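Local coordinates for protein ATP synthase epsilon chain (Caldalkalibacillus thermarum TA2.A1, PDB 5IK2) that probably helps the F1-ATPase rotor couple proton flow across the membrane to ATP synthesis, and in its natural form binds ATP, at residues I24-V28 with T43-P49. The protein carries 2 engineered substitutions. Residue numbers count along the deposited sequence, not the author numbering.
Sequences IARGV and TPLKTAP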
# COMPACT_ATOMS: atom_id res chain seq x y z
N ILE H 24 39.11 25.98 57.97
CA ILE H 24 40.48 25.47 58.02
C ILE H 24 40.90 25.05 56.61
O ILE H 24 40.34 24.11 56.04
CB ILE H 24 40.61 24.26 58.98
CG1 ILE H 24 40.00 24.56 60.37
CG2 ILE H 24 42.07 23.83 59.11
CD1 ILE H 24 40.68 25.68 61.14
N ALA H 25 41.87 25.77 56.05
CA ALA H 25 42.38 25.52 54.70
C ALA H 25 43.91 25.45 54.72
O ALA H 25 44.55 26.22 55.42
CB ALA H 25 41.92 26.60 53.74
N ARG H 26 44.47 24.52 53.94
CA ARG H 26 45.91 24.30 53.90
C ARG H 26 46.56 25.13 52.79
O ARG H 26 46.62 24.71 51.63
CB ARG H 26 46.21 22.81 53.72
CG ARG H 26 47.65 22.42 54.04
CD ARG H 26 47.90 20.95 53.76
NE ARG H 26 47.00 20.08 54.52
CZ ARG H 26 46.79 18.79 54.29
NH1 ARG H 26 47.42 18.15 53.30
NH2 ARG H 26 45.94 18.12 55.06
N GLY H 27 47.05 26.31 53.16
CA GLY H 27 47.76 27.19 52.23
C GLY H 27 49.13 26.67 51.86
O GLY H 27 49.68 25.80 52.55
N VAL H 28 49.68 27.18 50.76
CA VAL H 28 51.03 26.81 50.31
C VAL H 28 52.14 27.12 51.33
O VAL H 28 53.13 26.40 51.40
CB VAL H 28 51.39 27.44 48.93
CG1 VAL H 28 50.59 26.77 47.82
CG2 VAL H 28 51.20 28.95 48.90
N THR H 43 45.71 33.63 48.70
CA THR H 43 46.80 32.65 48.74
C THR H 43 46.42 31.37 47.98
O THR H 43 45.27 30.95 48.04
CB THR H 43 47.18 32.30 50.20
OG1 THR H 43 48.25 31.34 50.21
CG2 THR H 43 45.99 31.75 51.00
N PRO H 44 47.39 30.76 47.26
CA PRO H 44 47.12 29.43 46.70
C PRO H 44 47.02 28.36 47.80
O PRO H 44 47.66 28.49 48.85
CB PRO H 44 48.33 29.16 45.80
CG PRO H 44 48.93 30.49 45.54
CD PRO H 44 48.68 31.29 46.78
N LEU H 45 46.22 27.33 47.54
CA LEU H 45 46.05 26.21 48.46
C LEU H 45 46.71 24.97 47.88
O LEU H 45 46.74 24.79 46.67
CB LEU H 45 44.56 25.92 48.69
CG LEU H 45 43.70 27.02 49.31
CD1 LEU H 45 42.25 26.59 49.33
CD2 LEU H 45 44.18 27.37 50.71
N LYS H 46 47.24 24.13 48.77
CA LYS H 46 47.70 22.80 48.39
C LYS H 46 46.48 21.92 48.16
O LYS H 46 45.40 22.18 48.72
CB LYS H 46 48.57 22.18 49.48
CG LYS H 46 49.88 22.90 49.72
CD LYS H 46 50.67 22.25 50.85
CE LYS H 46 51.99 22.97 51.10
NZ LYS H 46 52.78 22.34 52.19
N THR H 47 46.64 20.88 47.35
CA THR H 47 45.60 19.88 47.16
C THR H 47 45.43 19.14 48.48
O THR H 47 46.29 18.35 48.88
CB THR H 47 45.95 18.90 46.01
OG1 THR H 47 46.00 19.62 44.78
CG2 THR H 47 44.91 17.79 45.89
N ALA H 48 44.32 19.43 49.17
CA ALA H 48 44.07 18.92 50.52
C ALA H 48 42.59 19.08 50.90
O ALA H 48 41.85 19.77 50.19
CB ALA H 48 44.96 19.65 51.52
N PRO H 49 42.15 18.44 52.00
CA PRO H 49 40.79 18.68 52.48
C PRO H 49 40.61 20.07 53.09
O PRO H 49 41.48 20.53 53.83
CB PRO H 49 40.59 17.60 53.56
CG PRO H 49 41.66 16.59 53.32
CD PRO H 49 42.81 17.36 52.76
O HOH W 1 42.76 22.76 52.43
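At and just past the end of strand 19-26, residues 26-28 lie antiparallel to the extended residues 44-46, joined by a single bridge, a non-hydrogen-bonded pair of Gly27 and Leu45. Two backbone hydrogen bonds flank it, Val28 N to Pro44 O (3.1 Å) and Lys46 N to Arg26 O (3.0 Å). Between this bridge and the direct pairing of Ile24 with Arg51, a water links Arg26 N and Pro49 O, 2.9 Å from each. The CA-to-CB bond of Leu45 points away, but its CD2 comes back to 3.9 Å from both Ala25 CB and Gly27 CA. Val28 CG1 packs on Pro44 CB (3.9 Å), while Arg26 lays one guanidinium face over Ala48, NH1 to CB 3.4 Å. The contact joins the two layers of the epsilon beta sandwich: 43-44 pairs with strand 66-70, whereas 48-49 belongs to strand 48-54, which pairs with strands 19-26 and 57-64. Val28 and Pro44 pack against the gamma chain, whose backbone hydrogen-bonds Thr43 OG1; Thr47 and Pro49 touch helix 114-133.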